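Local coordinates for protein esterase (Alcaligenes sp., PDB 1QLW) that hydrolyses carboxylic esters and is built on the alpha/beta-hydrolase fold, at residues 115-120 with 128-133; 134-139 with 170-175; 225-230 with 311-316; 247-252 with 284-289. One frame throughout, in Å; residues are numbered along the deposited sequence.

Contact 1: 115-120 with 128-133; sequences SAINAV and SSLPDL
The loop 128-133 folds back onto helix 115-121, a helix-loop pair in the long insertion between strands 99-103 and 200-205. No hydrogen bond crosses between the two segments; the fit is made by I117 and V120, one helical turn apart, against L130 and P131. L130 holds its CG beside its own backbone N and anti to the carbonyl carbon (chi1 -73°), which sends CD2 into the notch between the two helix residues. There L130 CD2 lies 3.7 Å from V120 CG2 and 3.8 Å from I117 CA. V120 crosses L130 at about a right angle, using the gamma methyl that stands beside the backbone N. I117 and P131 are likewise crossed: I117 CG1 sits 3.8 Å from P131 CD, and CD1 reaches on toward P131 CG at 4.2 Å. In the alpha/beta-hydrolase fold of this esterase the pair lies about 26 Å from the centre of the subunit and faces the second subunit. I117 packs on L133 of that subunit, V120 and L130 pack reciprocally on L130 and V120 of it, and L130 O accepts a hydrogen bond from its K121 NZ. Along the border of the apolar patch, A116 CB meets S129 O at 3.9 Å, while V120 CG2 touches S129 OG at 3.6 Å. S129 OG takes the crowded position between backbone N and carbonyl carbon (chi1 70°), where it hydrogen-bonds P126 O.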
loop_
_atom_site.group_PDB
_atom_site.type_symbol
_atom_site.label_atom_id
_atom_site.label_comp_id
_atom_site.label_asym_id
_atom_site.label_seq_id
_atom_site.Cartn_x
_atom_site.Cartn_y
_atom_site.Cartn_z
ATOM N N SER A 115 7.911 5.907 -17.311
ATOM C CA SER A 115 8.755 6.434 -18.382
ATOM C C SER A 115 7.967 6.711 -19.656
ATOM O O SER A 115 8.258 7.723 -20.307
ATOM C CB SER A 115 9.888 5.470 -18.722
ATOM O OG SER A 115 10.774 5.337 -17.641
ATOM N N ALA A 116 7.054 5.817 -20.043
ATOM C CA ALA A 116 6.357 6.030 -21.302
ATOM C C ALA A 116 5.431 7.228 -21.248
ATOM O O ALA A 116 5.219 7.907 -22.255
ATOM C CB ALA A 116 5.614 4.769 -21.724
ATOM N N ILE A 117 4.828 7.481 -20.076
ATOM C CA ILE A 117 3.964 8.649 -19.948
ATOM C C ILE A 117 4.799 9.912 -20.141
ATOM O O ILE A 117 4.431 10.785 -20.934
ATOM C CB ILE A 117 3.229 8.638 -18.594
ATOM C CG1 ILE A 117 2.338 7.403 -18.486
ATOM C CG2 ILE A 117 2.406 9.909 -18.452
ATOM C CD1 ILE A 117 1.911 7.085 -17.075
ATOM N N ASN A 118 5.945 9.978 -19.455
ATOM C CA ASN A 118 6.784 11.166 -19.602
ATOM C C ASN A 118 7.321 11.296 -21.023
ATOM O O ASN A 118 7.469 12.418 -21.510
ATOM C CB ASN A 118 7.933 11.122 -18.596
ATOM C CG ASN A 118 7.538 11.549 -17.191
ATOM O OD1 ASN A 118 8.404 11.501 -16.289
ATOM N ND2 ASN A 118 6.324 11.977 -17.000
ATOM N N ALA A 119 7.632 10.180 -21.704
ATOM C CA ALA A 119 8.129 10.279 -23.069
ATOM C C ALA A 119 7.134 10.958 -23.970
ATOM O O ALA A 119 7.484 11.743 -24.870
ATOM C CB ALA A 119 8.499 8.914 -23.622
ATOM N N VAL A 120 5.839 10.649 -23.806
ATOM C CA VAL A 120 4.801 11.302 -24.594
ATOM C C VAL A 120 4.676 12.762 -24.208
ATOM O O VAL A 120 4.587 13.648 -25.063
ATOM C CB VAL A 120 3.477 10.537 -24.451
ATOM C CG1 VAL A 120 2.368 11.219 -25.230
ATOM C CG2 VAL A 120 3.647 9.098 -24.905
ATOM N N SER A 128 -0.131 6.790 -28.793
ATOM C CA SER A 128 -0.440 5.372 -28.878
ATOM C C SER A 128 0.485 4.513 -28.031
ATOM O O SER A 128 0.163 3.367 -27.739
ATOM C CB SER A 128 -0.439 4.917 -30.339
ATOM O OG SER A 128 0.752 5.325 -30.988
ATOM N N SER A 129 1.640 5.053 -27.631
ATOM C CA SER A 129 2.560 4.303 -26.795
ATOM C C SER A 129 2.292 4.472 -25.305
ATOM O O SER A 129 3.010 3.911 -24.476
ATOM C CB SER A 129 4.009 4.670 -27.098
ATOM O OG SER A 129 4.278 5.963 -26.664
ATOM N N LEU A 130 1.272 5.244 -24.929
ATOM C CA LEU A 130 0.921 5.330 -23.507
ATOM C C LEU A 130 0.502 3.958 -23.013
ATOM O O LEU A 130 -0.070 3.149 -23.757
ATOM C CB LEU A 130 -0.225 6.315 -23.327
ATOM C CG LEU A 130 0.179 7.781 -23.510
ATOM C CD1 LEU A 130 -1.048 8.664 -23.639
ATOM C CD2 LEU A 130 1.079 8.265 -22.387
ATOM N N PRO A 131 0.718 3.661 -21.737
ATOM C CA PRO A 131 0.308 2.369 -21.202
ATOM C C PRO A 131 -1.184 2.151 -21.275
ATOM O O PRO A 131 -1.961 3.094 -21.197
ATOM C CB PRO A 131 0.778 2.399 -19.759
ATOM C CG PRO A 131 0.856 3.841 -19.443
ATOM C CD PRO A 131 1.322 4.550 -20.708
ATOM N N ASP A 132 -1.585 0.891 -21.371
ATOM C CA ASP A 132 -2.971 0.469 -21.304
ATOM C C ASP A 132 -3.395 0.435 -19.836
ATOM O O ASP A 132 -2.951 -0.430 -19.075
ATOM C CB ASP A 132 -3.084 -0.925 -21.923
ATOM C CG ASP A 132 -4.495 -1.456 -21.865
ATOM O OD1 ASP A 132 -5.451 -0.669 -21.860
ATOM O OD2 ASP A 132 -4.614 -2.700 -21.869
ATOM N N LEU A 133 -4.235 1.366 -19.437
ATOM C CA LEU A 133 -4.688 1.549 -18.068
ATOM C C LEU A 133 -6.203 1.548 -18.003
ATOM O O LEU A 133 -6.849 2.015 -18.959
ATOM C CB LEU A 133 -4.204 2.916 -17.533
ATOM C CG LEU A 133 -2.716 3.194 -17.671
ATOM C CD1 LEU A 133 -2.389 4.575 -17.147
ATOM C CD2 LEU A 133 -1.913 2.145 -16.941
#

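Contact 2: 134-139 with 170-175; sequences FAAGHE and QQMVPD
The loop leading into helix 138-144 and the chain leaving helix 165-171 meet in a single antiparallel bridge, F134 with D175, in the insertion of this alpha/beta hydrolase. Their side chains run side by side and point the same way, the phenyl and carboxylate planes only 17° apart. F134 CG sits in the crowded position between backbone N and carbonyl carbon (chi1 67°), swinging the ring over its partner: D175 CB lies under one face, offset toward the rim and 3.5 Å from F134 CZ, a CH-pi contact. The carboxylate is gripped on both oxygens, OD1 by a salt bridge to R107 and a hydrogen bond from L177 N, OD2 by hydrogen bonds from Q207 NE2 and C72 N. An alanine at F134 would probably leave the bridge but lose the lid over D175 CB and the ring stack with Y39 of the second subunit. D175 N bonds F134 O at 2.8 Å, nearly along the C=O axis, and F134 N bonds D175 O at 3.2 Å. Further along, M172 bends at chi3 to bring CE 3.8 Å from A136 CB. A water continues the link between the backbones, accepting from A136 N and donating to V173 O.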
loop_
_atom_site.group_PDB
_atom_site.type_symbol
_atom_site.label_atom_id
_atom_site.label_comp_id
_atom_site.label_asym_id
_atom_site.label_seq_id
_atom_site.Cartn_x
_atom_site.Cartn_y
_atom_site.Cartn_z
ATOM N N PHE A 134 -6.775 1.097 -16.884
ATOM C CA PHE A 134 -8.211 1.248 -16.716
ATOM C C PHE A 134 -8.522 1.434 -15.243
ATOM O O PHE A 134 -7.719 1.152 -14.364
ATOM C CB PHE A 134 -9.001 0.067 -17.281
ATOM C CG PHE A 134 -8.810 -1.229 -16.552
ATOM C CD1 PHE A 134 -7.760 -2.073 -16.871
ATOM C CD2 PHE A 134 -9.708 -1.648 -15.576
ATOM C CE1 PHE A 134 -7.562 -3.287 -16.239
ATOM C CE2 PHE A 134 -9.524 -2.867 -14.937
ATOM C CZ PHE A 134 -8.448 -3.657 -15.260
ATOM N N ALA A 135 -9.735 1.900 -14.999
ATOM C CA ALA A 135 -10.291 1.970 -13.652
ATOM C C ALA A 135 -11.756 1.535 -13.774
ATOM O O ALA A 135 -12.389 1.848 -14.775
ATOM C CB ALA A 135 -10.193 3.332 -13.026
ATOM N N ALA A 136 -12.241 0.831 -12.772
ATOM C CA ALA A 136 -13.645 0.422 -12.752
ATOM C C ALA A 136 -14.440 1.502 -12.018
ATOM O O ALA A 136 -14.197 1.794 -10.844
ATOM C CB ALA A 136 -13.797 -0.911 -12.030
ATOM N N GLY A 137 -15.373 2.093 -12.732
ATOM C CA GLY A 137 -16.252 3.094 -12.132
ATOM C C GLY A 137 -17.213 2.424 -11.146
ATOM O O GLY A 137 -17.421 1.214 -11.167
ATOM N N HIS A 138 -17.858 3.259 -10.339
ATOM C CA HIS A 138 -18.783 2.748 -9.331
ATOM C C HIS A 138 -19.905 1.924 -9.965
ATOM O O HIS A 138 -20.268 0.855 -9.471
ATOM C CB HIS A 138 -19.440 3.892 -8.561
ATOM C CG HIS A 138 -18.498 4.822 -7.883
ATOM N ND1 HIS A 138 -18.934 6.036 -7.391
ATOM C CD2 HIS A 138 -17.170 4.773 -7.610
ATOM C CE1 HIS A 138 -17.917 6.666 -6.840
ATOM N NE2 HIS A 138 -16.833 5.932 -6.965
ATOM N N GLU A 139 -20.430 2.450 -11.059
ATOM C CA GLU A 139 -21.577 1.829 -11.713
ATOM C C GLU A 139 -21.195 0.490 -12.327
ATOM O O GLU A 139 -21.925 -0.498 -12.211
ATOM C CB GLU A 139 -22.161 2.782 -12.746
ATOM C CG GLU A 139 -22.467 4.167 -12.227
ATOM C CD GLU A 139 -21.338 5.171 -12.255
ATOM O OE1 GLU A 139 -20.136 4.874 -12.429
ATOM O OE2 GLU A 139 -21.665 6.376 -12.097
ATOM N N GLN A 170 -13.606 4.073 -2.117
ATOM C CA GLN A 170 -12.348 4.631 -1.670
ATOM C C GLN A 170 -11.176 3.673 -1.859
ATOM O O GLN A 170 -10.049 4.156 -2.039
ATOM C CB GLN A 170 -12.408 5.036 -0.193
ATOM C CG GLN A 170 -13.205 6.284 0.091
ATOM C CD GLN A 170 -13.339 6.534 1.586
ATOM O OE1 GLN A 170 -13.683 5.597 2.320
ATOM N NE2 GLN A 170 -13.061 7.736 2.054
ATOM N N GLN A 171 -11.388 2.359 -1.739
ATOM C CA GLN A 171 -10.263 1.443 -1.829
ATOM C C GLN A 171 -9.965 0.988 -3.250
ATOM O O GLN A 171 -8.988 0.247 -3.443
ATOM C CB GLN A 171 -10.409 0.256 -0.890
ATOM C CG GLN A 171 -11.448 -0.784 -1.266
ATOM C CD GLN A 171 -11.357 -1.998 -0.362
ATOM O OE1 GLN A 171 -11.853 -1.957 0.800
ATOM N NE2 GLN A 171 -10.744 -3.047 -0.810
ATOM N N MET A 172 -10.748 1.403 -4.228
ATOM C CA MET A 172 -10.531 1.014 -5.619
ATOM C C MET A 172 -9.550 1.971 -6.281
ATOM O O MET A 172 -9.543 3.179 -6.006
ATOM C CB MET A 172 -11.869 0.990 -6.372
ATOM C CG MET A 172 -12.766 -0.097 -5.789
ATOM S SD MET A 172 -14.246 -0.433 -6.773
ATOM C CE MET A 172 -13.493 -1.215 -8.206
ATOM N N VAL A 173 -8.702 1.403 -7.132
ATOM C CA VAL A 173 -7.571 2.101 -7.739
ATOM C C VAL A 173 -7.446 1.750 -9.207
ATOM O O VAL A 173 -7.907 0.686 -9.648
ATOM C CB VAL A 173 -6.252 1.728 -7.011
ATOM C CG1 VAL A 173 -6.268 2.098 -5.531
ATOM C CG2 VAL A 173 -5.912 0.251 -7.159
ATOM N N PRO A 174 -6.738 2.573 -9.984
ATOM C CA PRO A 174 -6.417 2.210 -11.364
ATOM C C PRO A 174 -5.588 0.945 -11.446
ATOM O O PRO A 174 -4.778 0.633 -10.575
ATOM C CB PRO A 174 -5.635 3.416 -11.882
ATOM C CG PRO A 174 -6.138 4.546 -11.059
ATOM C CD PRO A 174 -6.339 3.970 -9.674
ATOM N N ASP A 175 -5.767 0.264 -12.563
ATOM C CA ASP A 175 -5.181 -1.047 -12.807
ATOM C C ASP A 175 -4.292 -1.001 -14.033
ATOM O O ASP A 175 -4.734 -0.589 -15.108
ATOM C CB ASP A 175 -6.322 -2.053 -12.952
ATOM C CG ASP A 175 -5.883 -3.474 -12.783
ATOM O OD1 ASP A 175 -4.791 -3.814 -13.270
ATOM O OD2 ASP A 175 -6.654 -4.253 -12.169
HETATM O O HOH W 1 -10.684 0.786 -10.337
#

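Contact 3: 225-230 with 311-316; sequences AIVSVE and DLILDW
Helix 306-319 lies against the central sheet of the alpha/beta-hydrolase fold, here running nearly antiparallel to strand 223-229, with segment axes 10.6 Å apart at 161°. A225 and V227 direct their side chains at the helix, and the short A225 leaves a hollow beside the taller V227. W316 fills it: CG is anti to the backbone N (chi1 -180°), so the indole reaches in with its six-membered ring foremost. Its CH2 comes 4.2 Å from A225 CB and 3.9 Å from I226 O of the strand backbone. V227 is the opposing bump, lodged between I313 and W316, one turn apart on the helix. It meets W316 tip to tip, CG2 against CZ3 at 3.8 Å. An alanine at W316 would probably lose the contacts to A225 and V227 and loosen this part of the helix on the sheet. Where the strand ends, E230 hydrogen-bonds H298 ND1 through OE1, with R146 as a second partner of OE1, an arrangement consistent with the acid-histidine pair of a catalytic triad. I313 also packs on W88 of helix 88-94, and its CG2, anti to the backbone N, crosses V227 obliquely to place the methyl 4.1 Å from V227 CG1.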
loop_
_atom_site.group_PDB
_atom_site.type_symbol
_atom_site.label_atom_id
_atom_site.label_comp_id
_atom_site.label_asym_id
_atom_site.label_seq_id
_atom_site.Cartn_x
_atom_site.Cartn_y
_atom_site.Cartn_z
ATOM N N ALA A 225 -1.121 -25.549 -1.268
ATOM C CA ALA A 225 -2.508 -25.648 -1.659
ATOM C C ALA A 225 -2.897 -24.328 -2.324
ATOM O O ALA A 225 -2.205 -23.325 -2.132
ATOM C CB ALA A 225 -3.422 -25.901 -0.463
ATOM N N ILE A 226 -3.974 -24.354 -3.090
ATOM C CA ILE A 226 -4.476 -23.164 -3.765
ATOM C C ILE A 226 -5.949 -22.991 -3.444
ATOM O O ILE A 226 -6.710 -23.944 -3.596
ATOM C CB ILE A 226 -4.262 -23.236 -5.288
ATOM C CG1 ILE A 226 -2.779 -23.328 -5.626
ATOM C CG2 ILE A 226 -4.975 -22.104 -6.000
ATOM C CD1 ILE A 226 -2.488 -23.675 -7.061
ATOM N N VAL A 227 -6.309 -21.770 -3.071
ATOM C CA VAL A 227 -7.687 -21.361 -2.888
ATOM C C VAL A 227 -7.941 -20.201 -3.853
ATOM O O VAL A 227 -7.189 -19.229 -3.807
ATOM C CB VAL A 227 -8.021 -20.944 -1.453
ATOM C CG1 VAL A 227 -9.462 -20.468 -1.331
ATOM C CG2 VAL A 227 -7.712 -22.062 -0.465
ATOM N N SER A 228 -8.941 -20.308 -4.713
ATOM C CA SER A 228 -9.210 -19.233 -5.676
ATOM C C SER A 228 -10.662 -18.813 -5.500
ATOM O O SER A 228 -11.561 -19.634 -5.694
ATOM C CB SER A 228 -8.857 -19.744 -7.070
ATOM O OG SER A 228 -8.927 -18.809 -8.106
ATOM N N VAL A 229 -10.874 -17.550 -5.155
ATOM C CA VAL A 229 -12.201 -16.983 -4.948
ATOM C C VAL A 229 -12.691 -16.333 -6.236
ATOM O O VAL A 229 -12.067 -15.357 -6.697
ATOM C CB VAL A 229 -12.173 -15.968 -3.796
ATOM C CG1 VAL A 229 -13.560 -15.379 -3.625
ATOM C CG2 VAL A 229 -11.685 -16.643 -2.527
ATOM N N GLU A 230 -13.734 -16.897 -6.828
ATOM C CA GLU A 230 -14.328 -16.368 -8.047
ATOM C C GLU A 230 -13.298 -15.932 -9.074
ATOM O O GLU A 230 -13.236 -14.760 -9.470
ATOM C CB GLU A 230 -15.330 -15.260 -7.770
ATOM C CG GLU A 230 -16.524 -15.788 -6.986
ATOM C CD GLU A 230 -17.746 -14.926 -7.022
ATOM O OE1 GLU A 230 -17.714 -13.793 -7.559
ATOM O OE2 GLU A 230 -18.789 -15.399 -6.485
ATOM N N ASP A 311 -14.545 -19.442 7.615
ATOM C CA ASP A 311 -14.500 -20.718 8.316
ATOM C C ASP A 311 -14.593 -21.893 7.364
ATOM O O ASP A 311 -13.929 -22.902 7.569
ATOM C CB ASP A 311 -15.618 -20.806 9.353
ATOM C CG ASP A 311 -15.293 -20.068 10.626
ATOM O OD1 ASP A 311 -14.157 -19.585 10.792
ATOM O OD2 ASP A 311 -16.192 -19.984 11.488
ATOM N N LEU A 312 -15.417 -21.800 6.324
ATOM C CA LEU A 312 -15.501 -22.881 5.338
ATOM C C LEU A 312 -14.153 -23.082 4.671
ATOM O O LEU A 312 -13.726 -24.215 4.438
ATOM C CB LEU A 312 -16.592 -22.579 4.326
ATOM C CG LEU A 312 -18.024 -22.720 4.845
ATOM C CD1 LEU A 312 -19.000 -22.034 3.910
ATOM C CD2 LEU A 312 -18.396 -24.189 5.004
ATOM N N ILE A 313 -13.502 -21.990 4.284
ATOM C CA ILE A 313 -12.210 -22.068 3.615
ATOM C C ILE A 313 -11.142 -22.607 4.555
ATOM O O ILE A 313 -10.356 -23.482 4.180
ATOM C CB ILE A 313 -11.836 -20.680 3.056
ATOM C CG1 ILE A 313 -12.790 -20.325 1.904
ATOM C CG2 ILE A 313 -10.388 -20.649 2.612
ATOM C CD1 ILE A 313 -12.643 -18.886 1.434
ATOM N N LEU A 314 -11.097 -22.101 5.783
ATOM C CA LEU A 314 -10.090 -22.556 6.738
ATOM C C LEU A 314 -10.270 -24.022 7.112
ATOM O O LEU A 314 -9.295 -24.753 7.283
ATOM C CB LEU A 314 -10.073 -21.672 7.981
ATOM C CG LEU A 314 -9.662 -20.218 7.756
ATOM C CD1 LEU A 314 -9.808 -19.431 9.044
ATOM C CD2 LEU A 314 -8.236 -20.125 7.224
ATOM N N ASP A 315 -11.526 -24.460 7.207
ATOM C CA ASP A 315 -11.800 -25.880 7.464
ATOM C C ASP A 315 -11.213 -26.725 6.339
ATOM O O ASP A 315 -10.566 -27.752 6.567
ATOM C CB ASP A 315 -13.295 -26.143 7.591
ATOM C CG ASP A 315 -13.655 -27.614 7.657
ATOM O OD1 ASP A 315 -13.484 -28.233 8.727
ATOM O OD2 ASP A 315 -14.104 -28.171 6.632
ATOM N N TRP A 316 -11.403 -26.294 5.093
ATOM C CA TRP A 316 -10.845 -26.997 3.947
ATOM C C TRP A 316 -9.326 -26.976 3.991
ATOM O O TRP A 316 -8.686 -28.013 3.777
ATOM C CB TRP A 316 -11.388 -26.409 2.642
ATOM C CG TRP A 316 -10.838 -27.108 1.427
ATOM C CD1 TRP A 316 -11.391 -28.159 0.771
ATOM C CD2 TRP A 316 -9.622 -26.810 0.739
ATOM N NE1 TRP A 316 -10.599 -28.537 -0.281
ATOM C CE2 TRP A 316 -9.495 -27.737 -0.320
ATOM C CE3 TRP A 316 -8.624 -25.835 0.916
ATOM C CZ2 TRP A 316 -8.409 -27.718 -1.186
ATOM C CZ3 TRP A 316 -7.559 -25.843 0.048
ATOM C CH2 TRP A 316 -7.458 -26.769 -0.995
#

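Contact 4: 247-252 with 284-289; sequences PVLVVF and QLMSLP
The phenyl ring of F252 and the amide of Q284 are on opposite sides of a parallel strand pair. F252 sits with V250, L285 and S287; its CG stands beside the backbone N (chi1 -82°), and L285 CD2 approaches the ring obliquely, 4.2 Å from F252 CD1. Q284 shares the other side with L249, V251 and M286. Its chain is extended beyond CG, and L249 CD1 leans alongside it, 4.0 Å from Q284 CD, and meets M286 CB at 3.9 Å. The L249 bend at chi2 (67°) turns this methyl across the strand gap. M286 SD lies near V251 CG1, and the chi3 bend turns CE back to 4.1 Å from L249 CD1. Beneath the side chains runs a parallel ladder: Q284 N to V248 O, V250 N to Q284 O, M286 N to V250 O at 2.8 Å, F252 N to M286 O, and L288 N to F252 O at 2.9 Å, the last almost straight (176°). L288 CG also rests on F252 O at 3.5 Å. The strands belong to the beta-alpha-beta unit 248-252, 263-278 and 283-287 of the hydrolase sheet. L266 of the connecting helix meets F252 and L285, and C269, disulfide-bonded to C234, touches L285. On the other side W316 of helix 306-319 lies on L249 and Q284, while strand 223-229 hydrogen-bonds to the opposite flank of strand 248-252.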
loop_
_atom_site.group_PDB
_atom_site.type_symbol
_atom_site.label_atom_id
_atom_site.label_comp_id
_atom_site.label_asym_id
_atom_site.label_seq_id
_atom_site.Cartn_x
_atom_site.Cartn_y
_atom_site.Cartn_z
ATOM N N PRO A 247 -3.650 -29.630 -3.612
ATOM C CA PRO A 247 -5.102 -29.535 -3.411
ATOM C C PRO A 247 -5.584 -28.149 -3.814
ATOM O O PRO A 247 -4.925 -27.141 -3.541
ATOM C CB PRO A 247 -5.300 -29.843 -1.943
ATOM C CG PRO A 247 -4.058 -30.543 -1.500
ATOM C CD PRO A 247 -2.954 -29.952 -2.353
ATOM N N VAL A 248 -6.774 -28.119 -4.417
ATOM C CA VAL A 248 -7.375 -26.899 -4.920
ATOM C C VAL A 248 -8.816 -26.724 -4.464
ATOM O O VAL A 248 -9.614 -27.644 -4.545
ATOM C CB VAL A 248 -7.379 -26.899 -6.466
ATOM C CG1 VAL A 248 -8.133 -25.715 -7.046
ATOM C CG2 VAL A 248 -5.970 -26.995 -7.034
ATOM N N LEU A 249 -9.104 -25.497 -4.003
ATOM C CA LEU A 249 -10.447 -25.091 -3.654
ATOM C C LEU A 249 -10.818 -23.857 -4.470
ATOM O O LEU A 249 -10.061 -22.883 -4.433
ATOM C CB LEU A 249 -10.548 -24.755 -2.162
ATOM C CG LEU A 249 -11.917 -24.271 -1.689
ATOM C CD1 LEU A 249 -12.970 -25.367 -1.785
ATOM C CD2 LEU A 249 -11.837 -23.766 -0.252
ATOM N N VAL A 250 -11.927 -23.907 -5.188
ATOM C CA VAL A 250 -12.432 -22.753 -5.934
ATOM C C VAL A 250 -13.768 -22.401 -5.293
ATOM O O VAL A 250 -14.610 -23.279 -5.119
ATOM C CB VAL A 250 -12.556 -23.045 -7.435
ATOM C CG1 VAL A 250 -13.239 -21.898 -8.155
ATOM C CG2 VAL A 250 -11.184 -23.362 -8.028
ATOM N N VAL A 251 -13.985 -21.131 -4.947
ATOM C CA VAL A 251 -15.172 -20.715 -4.215
ATOM C C VAL A 251 -15.988 -19.724 -5.037
ATOM O O VAL A 251 -15.448 -18.735 -5.541
ATOM C CB VAL A 251 -14.794 -20.046 -2.873
ATOM C CG1 VAL A 251 -16.056 -19.774 -2.056
ATOM C CG2 VAL A 251 -13.821 -20.897 -2.078
ATOM N N PHE A 252 -17.292 -19.979 -5.150
ATOM C CA PHE A 252 -18.216 -19.082 -5.823
ATOM C C PHE A 252 -19.383 -18.717 -4.911
ATOM O O PHE A 252 -19.866 -19.540 -4.130
ATOM C CB PHE A 252 -18.776 -19.641 -7.141
ATOM C CG PHE A 252 -17.831 -19.453 -8.304
ATOM C CD1 PHE A 252 -16.786 -20.314 -8.569
ATOM C CD2 PHE A 252 -18.030 -18.393 -9.184
ATOM C CE1 PHE A 252 -15.940 -20.110 -9.650
ATOM C CE2 PHE A 252 -17.179 -18.174 -10.251
ATOM C CZ PHE A 252 -16.130 -19.039 -10.500
ATOM N N GLN A 284 -12.025 -29.115 -5.269
ATOM C CA GLN A 284 -13.398 -28.890 -4.871
ATOM C C GLN A 284 -13.858 -27.536 -5.384
ATOM O O GLN A 284 -13.134 -26.547 -5.251
ATOM C CB GLN A 284 -13.561 -28.920 -3.348
ATOM C CG GLN A 284 -14.937 -28.583 -2.833
ATOM C CD GLN A 284 -15.090 -28.682 -1.331
ATOM O OE1 GLN A 284 -14.377 -29.417 -0.659
ATOM N NE2 GLN A 284 -16.091 -27.952 -0.844
ATOM N N LEU A 285 -15.069 -27.508 -5.918
ATOM C CA LEU A 285 -15.721 -26.255 -6.263
ATOM C C LEU A 285 -16.803 -26.058 -5.196
ATOM O O LEU A 285 -17.788 -26.807 -5.160
ATOM C CB LEU A 285 -16.294 -26.239 -7.679
ATOM C CG LEU A 285 -16.519 -24.773 -8.128
ATOM C CD1 LEU A 285 -16.372 -24.617 -9.618
ATOM C CD2 LEU A 285 -17.825 -24.236 -7.574
ATOM N N MET A 286 -16.580 -25.090 -4.332
ATOM C CA MET A 286 -17.515 -24.740 -3.290
ATOM C C MET A 286 -18.440 -23.630 -3.770
ATOM O O MET A 286 -17.996 -22.488 -3.909
ATOM C CB MET A 286 -16.704 -24.308 -2.069
ATOM C CG MET A 286 -17.529 -23.824 -0.901
ATOM S SD MET A 286 -16.514 -23.275 0.477
ATOM C CE MET A 286 -15.865 -24.817 1.074
ATOM N N SER A 287 -19.681 -23.988 -4.049
ATOM C CA SER A 287 -20.709 -23.028 -4.414
ATOM C C SER A 287 -21.479 -22.753 -3.124
ATOM O O SER A 287 -22.173 -23.624 -2.589
ATOM C CB SER A 287 -21.574 -23.577 -5.534
ATOM O OG SER A 287 -22.684 -22.786 -5.786
ATOM N N LEU A 288 -21.376 -21.536 -2.602
ATOM C CA LEU A 288 -21.971 -21.229 -1.305
ATOM C C LEU A 288 -23.442 -21.538 -1.239
ATOM O O LEU A 288 -23.864 -22.089 -0.208
ATOM C CB LEU A 288 -21.571 -19.814 -0.895
ATOM C CG LEU A 288 -20.064 -19.642 -0.625
ATOM C CD1 LEU A 288 -19.744 -18.169 -0.467
ATOM C CD2 LEU A 288 -19.630 -20.421 0.598
ATOM N N PRO A 289 -24.270 -21.202 -2.219
ATOM C CA PRO A 289 -25.698 -21.502 -2.115
ATOM C C PRO A 289 -26.011 -22.965 -1.899
ATOM O O PRO A 289 -26.975 -23.295 -1.186
ATOM C CB PRO A 289 -26.268 -21.015 -3.447
ATOM C CG PRO A 289 -25.356 -19.868 -3.794
ATOM C CD PRO A 289 -23.989 -20.416 -3.431
#

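How the contacts relate
Contacts 3 and 4 are core: their centres lie about 7 Å apart on one sheet, where S228 N probably hydrogen-bonds L249 O and E230 N V251 O. W316, which packs on strand 223-229 in contact 3, also lies against V248 and Q284 of contact 4. Contact 4 is held largely by a backbone ladder, whereas contact 3 is apolar side-chain packing with no cross-segment hydrogen bond. Contacts 1 and 2, in the insertion, both touch the second subunit and follow one another along the chain, joined through L133 packing on D175. Contact 2 is buried and mixes one bridge with a charged site; contact 1 is partly exposed, lacks cross-segment hydrogen bonds, and lies about 39 Å from contact 3, centre to centre.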